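Iron dependent repressor (Sulfolobus solfataricus, PDB 2X4H) probably acts as a metal-responsive, DNA-binding transcription repressor of the DtxR/MntR family, with zinc ions bound in each subunit. Local coordinates at the zinc ion site and the interface of chains A and C. Coordinates in Å, arbitrary orientation; residue numbers count along the deposited sequence, not the author numbering. Chains: chain A/B/C, Hypothetical protein SSO2273.

Contact 1: the zinc ion site. Residues chain A 12, 14-15, 51, 54-55, 58; chain B 65. With ZN (zinc ion), chain D.
The zinc ion is bound by A:His54, A:Glu15, A:Glu51 and, from the neighbouring chain, B:Glu65, in a shell between square pyramidal and trigonal bipyramidal; further ligands may be unseen. A:His54 ND1 gives the shortest bond, 2.0 Å to ZN; its CG stands anti to the backbone N (chi1 -176°), which helps turn ND1 toward the metal. A:Glu15 and A:Glu51 each bind through OE2, both 2.2 Å from ZN, whereas A:Glu51 OE1 stays in looser contact. B:Glu65, extended beyond CG, arrives tip to tip with the imidazole and chelates the metal, OE1 at 2.2 Å and OE2 at 2.4 Å from ZN. Its carboxylate plane stands 77° from the ring. Carboxylate oxygens and an imidazole nitrogen, hard to borderline donors, suit zinc, and the three acidic groups probably repel one another until cations intervene. A:Lys58 NZ meets A:Glu15 OE2 on its syn lone pair at 2.8 Å, while A:Arg14 NH2 forms a salt bridge with A:Glu51 OE1 at 2.7 Å and a longer one with B:Glu65 OE1. A:Ser12 N donates to A:Glu15 OE1 (2.9 Å) from above the carboxylate plane, and A:Glu15 N donates back to A:Ser12 OG: the capping box of helix 13-26, where a serine hydroxyl suits a backbone N-H. The site joins this helix start to helix 45-57, in the family's N-terminal DNA-binding region, and B:Glu65 enters from the turn between strands 61-64 and 67-70.

Contact 2: the zinc ion site. Residues chain A 85-86, 89, 103, 107, 110, 131-133, 135. With ZN (zinc ion), chain E; ZN (zinc ion), chain F.
With CG anti to the backbone N (chi1 174°), A:His85 swings its imidazole off helix 72-95 toward one zinc, and A:Cys103 turns SG likewise anti to N (chi1 -160°) from helix 99-109. A:Cys131 instead has SG in the crowded position between N and the carbonyl carbon (chi1 81°), pointing its sulfur at the second metal. A:Glu89, one turn after A:His85, is extended beyond CG, so its carboxylate can bridge the pair: OE2 lies 2.2 Å from ZN of chain E and OE1 2.3 Å from ZN of chain F. The two-oxygen head suits this place, since it spans metals 3.4 Å apart, ZN to ZN. A:His85 NE2 and A:Cys103 SG also bind the first zinc; A:Cys131 SG, 2.1 Å from ZN of chain F, and A:His133 ND1 serve the second. Cysteine sulfur, probably as thiolate, and borderline imidazole nitrogen both suit zinc. Both shells are irregular and may have unseen ligands. A:Asp110 OD2 accepts a weak hydrogen bond from A:His85 ND1, which may help orient the ring and make NE2 a slightly better electron donor. A:Leu135 CB lies over one face of the A:Arg86 guanidinium. Water 1 bridges both metals, its O modelled 1.9 Å from ZN of chain E and 1.8 Å from ZN of chain F, short enough to suggest an imprecise position.

Contact 3: the interface of chains A and C. Residues chain A 92, 95, 97, 101, 105, 109; chain C 114, 116-117, 120-121.
Helix 115-124 of chain C, helical in backbone from C:Glu116 onward, lies against the end of helix 72-95 of chain A, the extended A:Ile97 (phi/psi -98/140) and helix 99-109. This is a patch of a two-fold symmetric interface between copies of the protein, probably the family's dimer contact. C:Ile117 is the centre of the patch and hides 84 Å² of its surface. Its CG1 rests 3.6 Å from A:Ile97 CD1 and also touches A:Leu92 CD2. CD1, further along the same branch, meets the edge of the A:Phe109 ring in its plane, 3.7 Å from CE2. Branched aliphatic groups suit a place where one side chain touches several apolar neighbours. C:Pro114 and A:Tyr105 slide past each other in opposite directions, C:Pro114 CG 3.6 Å from A:Tyr105 CD1. A:Tyr105, with CG anti to the carbonyl carbon, carries its hydroxyl OH to C:Glu116 OE1 at 2.6 Å, on the anti lone pair, while ring and carboxylate planes stand 78° apart. An alanine here, lacking the hydroxyl bond to C:Glu116 and the ring contact with C:Pro114, would probably loosen the interface. C:Lys120 NZ holds C:Glu116 OE2 at 2.9 Å and likely fixes the carboxylate's rotation. Water 2 bridges the backbones, its O 2.7 Å from A:Ile95 O and 2.6 Å from C:Lys120 O.

Contact 1: the zinc ion site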
loop_
_atom_site.group_PDB
_atom_site.type_symbol
_atom_site.label_atom_id
_atom_site.label_comp_id
_atom_site.label_asym_id
_atom_site.label_seq_id
_atom_site.Cartn_x
_atom_site.Cartn_y
_atom_site.Cartn_z
ATOM N N SER A 12 -6.800 -22.008 -9.016
ATOM C CA SER A 12 -5.751 -21.399 -8.190
ATOM C C SER A 12 -4.694 -22.430 -7.752
ATOM O O SER A 12 -4.940 -23.636 -7.785
ATOM C CB SER A 12 -6.356 -20.726 -6.963
ATOM O OG SER A 12 -6.788 -21.699 -6.033
ATOM N N ARG A 14 -3.755 -22.895 -4.809
ATOM C CA ARG A 14 -4.287 -23.541 -3.618
ATOM C C ARG A 14 -5.212 -24.695 -3.999
ATOM O O ARG A 14 -5.125 -25.801 -3.429
ATOM C CB ARG A 14 -5.031 -22.557 -2.728
ATOM C CG ARG A 14 -5.215 -23.117 -1.304
ATOM C CD ARG A 14 -5.755 -22.051 -0.380
ATOM N NE ARG A 14 -7.003 -21.539 -0.937
ATOM C CZ ARG A 14 -8.210 -22.031 -0.679
ATOM N NH1 ARG A 14 -8.361 -23.040 0.168
ATOM N NH2 ARG A 14 -9.272 -21.494 -1.265
ATOM N N GLU A 15 -6.096 -24.445 -4.954
ATOM C CA GLU A 15 -6.904 -25.511 -5.487
ATOM C C GLU A 15 -6.015 -26.609 -6.065
ATOM O O GLU A 15 -6.353 -27.787 -5.967
ATOM C CB GLU A 15 -7.887 -24.999 -6.524
ATOM C CG GLU A 15 -9.038 -24.140 -5.961
ATOM C CD GLU A 15 -9.836 -23.468 -7.080
ATOM O OE1 GLU A 15 -9.276 -23.279 -8.169
ATOM O OE2 GLU A 15 -11.010 -23.130 -6.916
ATOM N N GLU A 51 -14.099 -25.523 0.380
ATOM C CA GLU A 51 -13.344 -25.632 -0.872
ATOM C C GLU A 51 -13.668 -26.910 -1.702
ATOM O O GLU A 51 -13.686 -26.868 -2.939
ATOM C CB GLU A 51 -11.845 -25.563 -0.532
ATOM C CG GLU A 51 -10.884 -25.702 -1.696
ATOM C CD GLU A 51 -10.998 -24.569 -2.673
ATOM O OE1 GLU A 51 -10.176 -23.637 -2.608
ATOM O OE2 GLU A 51 -11.918 -24.610 -3.497
ATOM N N HIS A 54 -16.670 -26.297 -3.630
ATOM C CA HIS A 54 -16.362 -25.378 -4.721
ATOM C C HIS A 54 -15.809 -26.173 -5.932
ATOM O O HIS A 54 -16.215 -25.963 -7.093
ATOM C CB HIS A 54 -15.378 -24.315 -4.212
ATOM C CG HIS A 54 -15.070 -23.258 -5.209
ATOM N ND1 HIS A 54 -13.803 -22.749 -5.389
ATOM C CD2 HIS A 54 -15.866 -22.644 -6.115
ATOM C CE1 HIS A 54 -13.837 -21.860 -6.366
ATOM N NE2 HIS A 54 -15.077 -21.771 -6.817
ATOM N N LEU A 55 -14.920 -27.119 -5.632
ATOM C CA LEU A 55 -14.311 -27.967 -6.640
ATOM C C LEU A 55 -15.379 -28.896 -7.267
ATOM O O LEU A 55 -15.335 -29.185 -8.480
ATOM C CB LEU A 55 -13.148 -28.783 -6.016
ATOM C CG LEU A 55 -11.863 -28.020 -5.610
ATOM C CD1 LEU A 55 -10.890 -28.917 -4.847
ATOM C CD2 LEU A 55 -11.158 -27.403 -6.815
ATOM N N LYS A 58 -17.375 -26.945 -9.784
ATOM C CA LYS A 58 -16.634 -26.765 -11.047
ATOM C C LYS A 58 -16.442 -28.091 -11.788
ATOM O O LYS A 58 -15.782 -28.120 -12.804
ATOM C CB LYS A 58 -15.264 -26.143 -10.782
ATOM C CG LYS A 58 -15.307 -24.734 -10.309
ATOM C CD LYS A 58 -14.055 -24.345 -9.516
ATOM C CE LYS A 58 -12.907 -23.871 -10.360
ATOM N NZ LYS A 58 -12.021 -22.984 -9.558
ATOM N N GLU B 65 -11.577 -16.797 -1.457
ATOM C CA GLU B 65 -12.512 -17.016 -2.563
ATOM C C GLU B 65 -13.909 -16.514 -2.245
ATOM O O GLU B 65 -14.668 -16.166 -3.139
ATOM C CB GLU B 65 -12.631 -18.499 -2.873
ATOM C CG GLU B 65 -11.342 -19.167 -3.246
ATOM C CD GLU B 65 -11.574 -20.553 -3.778
ATOM O OE1 GLU B 65 -10.647 -21.111 -4.403
ATOM O OE2 GLU B 65 -12.692 -21.076 -3.596
HETATM ZN ZN ZN D . -11.883 -22.890 -4.941
#

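Contact 2: the zinc ion site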
loop_
_atom_site.group_PDB
_atom_site.type_symbol
_atom_site.label_atom_id
_atom_site.label_comp_id
_atom_site.label_asym_id
_atom_site.label_seq_id
_atom_site.Cartn_x
_atom_site.Cartn_y
_atom_site.Cartn_z
ATOM N N HIS A 85 3.673 -24.774 -15.343
ATOM C CA HIS A 85 4.791 -24.559 -14.410
ATOM C C HIS A 85 6.127 -24.877 -15.062
ATOM O O HIS A 85 7.074 -24.079 -15.012
ATOM C CB HIS A 85 4.630 -25.409 -13.158
ATOM C CG HIS A 85 5.804 -25.358 -12.225
ATOM N ND1 HIS A 85 6.147 -24.223 -11.516
ATOM C CD2 HIS A 85 6.708 -26.307 -11.881
ATOM C CE1 HIS A 85 7.215 -24.481 -10.778
ATOM N NE2 HIS A 85 7.581 -25.734 -10.992
ATOM N N ARG A 86 6.177 -26.038 -15.703
ATOM C CA ARG A 86 7.414 -26.584 -16.264
ATOM C C ARG A 86 7.820 -25.921 -17.568
ATOM O O ARG A 86 9.014 -25.795 -17.850
ATOM C CB ARG A 86 7.282 -28.103 -16.424
ATOM C CG ARG A 86 7.232 -28.781 -15.068
ATOM C CD ARG A 86 6.931 -30.250 -15.076
ATOM N NE ARG A 86 6.574 -30.647 -13.718
ATOM C CZ ARG A 86 6.254 -31.881 -13.326
ATOM N NH1 ARG A 86 6.275 -32.905 -14.173
ATOM N NH2 ARG A 86 5.915 -32.080 -12.063
ATOM N N GLU A 89 9.333 -22.643 -16.594
ATOM C CA GLU A 89 10.641 -22.978 -16.065
ATOM C C GLU A 89 11.678 -23.117 -17.156
ATOM O O GLU A 89 12.728 -22.510 -17.047
ATOM C CB GLU A 89 10.602 -24.271 -15.267
ATOM C CG GLU A 89 10.266 -24.079 -13.800
ATOM C CD GLU A 89 10.502 -25.337 -12.999
ATOM O OE1 GLU A 89 10.533 -26.423 -13.600
ATOM O OE2 GLU A 89 10.691 -25.238 -11.779
ATOM N N CYS A 103 12.057 -22.244 -10.674
ATOM C CA CYS A 103 10.876 -22.898 -10.077
ATOM C C CYS A 103 10.067 -21.931 -9.229
ATOM O O CYS A 103 8.865 -21.801 -9.420
ATOM C CB CYS A 103 11.260 -24.129 -9.229
ATOM S SG CYS A 103 9.857 -25.264 -8.986
ATOM N N LYS A 107 6.204 -20.552 -10.046
ATOM C CA LYS A 107 5.096 -20.696 -9.094
ATOM C C LYS A 107 4.321 -19.408 -8.855
ATOM O O LYS A 107 3.120 -19.468 -8.620
ATOM C CB LYS A 107 5.566 -21.238 -7.726
ATOM C CG LYS A 107 6.386 -22.544 -7.774
ATOM C CD LYS A 107 6.176 -23.449 -6.567
ATOM C CE LYS A 107 6.630 -24.899 -6.848
ATOM N NZ LYS A 107 6.689 -25.768 -5.629
ATOM N N ASP A 110 2.562 -18.839 -12.928
ATOM C CA ASP A 110 2.314 -19.852 -13.974
ATOM C C ASP A 110 0.832 -20.114 -14.150
ATOM O O ASP A 110 0.352 -20.227 -15.272
ATOM C CB ASP A 110 3.058 -21.179 -13.716
ATOM C CG ASP A 110 2.887 -21.719 -12.274
ATOM O OD1 ASP A 110 2.179 -21.121 -11.435
ATOM O OD2 ASP A 110 3.503 -22.754 -11.989
ATOM N N CYS A 131 11.071 -31.085 -17.730
ATOM C CA CYS A 131 11.462 -29.772 -17.209
ATOM C C CYS A 131 12.939 -29.834 -16.811
ATOM O O CYS A 131 13.557 -30.899 -16.921
ATOM C CB CYS A 131 10.556 -29.343 -16.044
ATOM S SG CYS A 131 10.912 -30.012 -14.405
ATOM N N PRO A 132 13.520 -28.706 -16.359
ATOM C CA PRO A 132 14.955 -28.740 -16.026
ATOM C C PRO A 132 15.301 -29.625 -14.823
ATOM O O PRO A 132 16.469 -29.966 -14.636
ATOM C CB PRO A 132 15.288 -27.269 -15.736
ATOM C CG PRO A 132 14.235 -26.496 -16.446
ATOM C CD PRO A 132 12.994 -27.331 -16.320
ATOM N N HIS A 133 14.291 -30.001 -14.038
ATOM C CA HIS A 133 14.472 -30.908 -12.904
ATOM C C HIS A 133 14.233 -32.375 -13.278
ATOM O O HIS A 133 14.157 -33.228 -12.403
ATOM C CB HIS A 133 13.540 -30.497 -11.766
ATOM C CG HIS A 133 13.708 -29.072 -11.346
ATOM N ND1 HIS A 133 13.109 -28.024 -12.013
ATOM C CD2 HIS A 133 14.417 -28.519 -10.335
ATOM C CE1 HIS A 133 13.434 -26.888 -11.421
ATOM N NE2 HIS A 133 14.228 -27.159 -10.402
ATOM N N LEU A 135 11.548 -33.742 -14.530
ATOM C CA LEU A 135 10.140 -34.148 -14.367
ATOM C C LEU A 135 9.382 -34.000 -15.688
ATOM O O LEU A 135 9.607 -33.044 -16.429
ATOM C CB LEU A 135 9.466 -33.301 -13.273
ATOM C CG LEU A 135 10.251 -33.116 -11.967
ATOM C CD1 LEU A 135 9.492 -32.255 -10.954
ATOM C CD2 LEU A 135 10.617 -34.480 -11.375
HETATM ZN ZN ZN E . 9.371 -26.623 -10.619
HETATM ZN ZN ZN F . 11.090 -28.558 -12.832
HETATM O O HOH W 1 10.875 -27.497 -11.392
#

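Contact 3: the interface of chains A and C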
loop_
_atom_site.group_PDB
_atom_site.type_symbol
_atom_site.label_atom_id
_atom_site.label_comp_id
_atom_site.label_asym_id
_atom_site.label_seq_id
_atom_site.Cartn_x
_atom_site.Cartn_y
_atom_site.Cartn_z
ATOM N N LEU A 92 12.505 -19.731 -18.419
ATOM C CA LEU A 92 13.339 -18.953 -17.516
ATOM C C LEU A 92 14.782 -19.465 -17.532
ATOM O O LEU A 92 15.730 -18.665 -17.551
ATOM C CB LEU A 92 12.771 -18.928 -16.095
ATOM C CG LEU A 92 11.363 -18.360 -15.947
ATOM C CD1 LEU A 92 10.951 -18.350 -14.480
ATOM C CD2 LEU A 92 11.277 -16.945 -16.571
ATOM N N ILE A 95 16.652 -18.176 -20.694
ATOM C CA ILE A 95 17.048 -16.766 -20.648
ATOM C C ILE A 95 18.118 -16.475 -19.585
ATOM O O ILE A 95 18.642 -15.343 -19.521
ATOM C CB ILE A 95 15.834 -15.821 -20.504
ATOM C CG1 ILE A 95 15.205 -15.935 -19.114
ATOM C CG2 ILE A 95 14.814 -16.122 -21.603
ATOM C CD1 ILE A 95 14.124 -14.938 -18.816
ATOM N N ILE A 97 18.164 -17.816 -15.939
ATOM C CA ILE A 97 17.877 -17.820 -14.492
ATOM C C ILE A 97 18.306 -19.187 -13.959
ATOM O O ILE A 97 18.136 -20.192 -14.650
ATOM C CB ILE A 97 16.395 -17.508 -14.190
ATOM C CG1 ILE A 97 16.004 -16.157 -14.779
ATOM C CG2 ILE A 97 16.144 -17.447 -12.691
ATOM C CD1 ILE A 97 14.519 -15.893 -14.807
ATOM N N THR A 101 15.644 -21.019 -8.781
ATOM C CA THR A 101 14.998 -19.703 -8.764
ATOM C C THR A 101 13.947 -19.671 -9.869
ATOM O O THR A 101 12.911 -19.024 -9.734
ATOM C CB THR A 101 16.035 -18.549 -8.981
ATOM O OG1 THR A 101 17.199 -18.779 -8.174
ATOM C CG2 THR A 101 15.443 -17.194 -8.615
ATOM N N TYR A 105 10.042 -18.543 -9.132
ATOM C CA TYR A 105 9.432 -17.521 -9.991
ATOM C C TYR A 105 8.203 -18.061 -10.747
ATOM O O TYR A 105 7.159 -17.406 -10.827
ATOM C CB TYR A 105 10.443 -16.996 -11.021
ATOM C CG TYR A 105 11.470 -15.996 -10.517
ATOM C CD1 TYR A 105 11.124 -14.972 -9.639
ATOM C CD2 TYR A 105 12.777 -16.043 -10.972
ATOM C CE1 TYR A 105 12.067 -14.042 -9.194
ATOM C CE2 TYR A 105 13.727 -15.115 -10.530
ATOM C CZ TYR A 105 13.363 -14.123 -9.638
ATOM O OH TYR A 105 14.303 -13.216 -9.208
ATOM N N PHE A 109 3.433 -17.023 -10.938
ATOM C CA PHE A 109 2.488 -16.566 -11.983
ATOM C C PHE A 109 2.113 -17.589 -13.060
ATOM O O PHE A 109 1.395 -17.237 -13.994
ATOM C CB PHE A 109 3.012 -15.283 -12.646
ATOM C CG PHE A 109 4.392 -15.428 -13.235
ATOM C CD1 PHE A 109 4.582 -16.108 -14.435
ATOM C CD2 PHE A 109 5.505 -14.872 -12.593
ATOM C CE1 PHE A 109 5.854 -16.254 -14.985
ATOM C CE2 PHE A 109 6.792 -15.011 -13.143
ATOM C CZ PHE A 109 6.961 -15.705 -14.337
ATOM N N PRO C 114 8.797 -10.281 -12.346
ATOM C CA PRO C 114 9.993 -9.695 -11.758
ATOM C C PRO C 114 10.891 -8.958 -12.757
ATOM O O PRO C 114 10.925 -9.270 -13.945
ATOM C CB PRO C 114 10.732 -10.916 -11.197
ATOM C CG PRO C 114 9.658 -11.895 -10.879
ATOM C CD PRO C 114 8.534 -11.641 -11.839
ATOM N N GLU C 116 14.080 -9.138 -12.773
ATOM C CA GLU C 116 15.095 -10.085 -13.253
ATOM C C GLU C 116 14.633 -10.775 -14.525
ATOM O O GLU C 116 15.382 -10.822 -15.487
ATOM C CB GLU C 116 15.477 -11.148 -12.200
ATOM C CG GLU C 116 16.782 -11.928 -12.583
ATOM C CD GLU C 116 17.099 -13.150 -11.696
ATOM O OE1 GLU C 116 16.518 -13.307 -10.594
ATOM O OE2 GLU C 116 17.960 -13.954 -12.119
ATOM N N ILE C 117 13.416 -11.326 -14.525
ATOM C CA ILE C 117 12.905 -12.002 -15.729
ATOM C C ILE C 117 12.838 -11.039 -16.932
ATOM O O ILE C 117 13.262 -11.400 -18.036
ATOM C CB ILE C 117 11.531 -12.622 -15.514
ATOM C CG1 ILE C 117 11.627 -13.809 -14.557
ATOM C CG2 ILE C 117 10.925 -13.076 -16.862
ATOM C CD1 ILE C 117 10.289 -14.189 -13.935
ATOM N N LYS C 120 16.423 -10.191 -18.369
ATOM C CA LYS C 120 16.980 -11.342 -19.042
ATOM C C LYS C 120 16.237 -11.694 -20.328
ATOM O O LYS C 120 16.872 -12.093 -21.312
ATOM C CB LYS C 120 17.106 -12.528 -18.091
ATOM C CG LYS C 120 18.391 -12.418 -17.289
ATOM C CD LYS C 120 18.613 -13.552 -16.324
ATOM C CE LYS C 120 19.985 -13.431 -15.655
ATOM N NZ LYS C 120 19.943 -13.669 -14.182
ATOM N N LEU C 121 14.918 -11.497 -20.340
ATOM C CA LEU C 121 14.127 -11.758 -21.532
ATOM C C LEU C 121 14.458 -10.729 -22.615
ATOM O O LEU C 121 14.623 -11.090 -23.777
ATOM C CB LEU C 121 12.646 -11.733 -21.209
ATOM C CG LEU C 121 11.642 -11.964 -22.308
ATOM C CD1 LEU C 121 11.921 -13.278 -23.063
ATOM C CD2 LEU C 121 10.267 -11.989 -21.649
HETATM O O HOH W 2 19.202 -13.320 -21.195
#

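Contacts 2 and 3 are neighbours, their C-alpha centres about 12 Å apart, whereas contact 1 lies about 22 Å from contact 2 and 28 Å from contact 3. Helices 72-95 and 99-109 serve both contacts 2 and 3: faces of the same helices hold the paired zincs and meet the partner chain, so metal binding could help brace the surface that probably dimerises. The two-fold interface of contact 3 fits the dimerisation expected of this family. Contact 1 belongs to the DNA-binding region and ties chain A to chain B instead, within a deposited assembly of four copies; whether that link exists outside the crystal, the structure alone does not show.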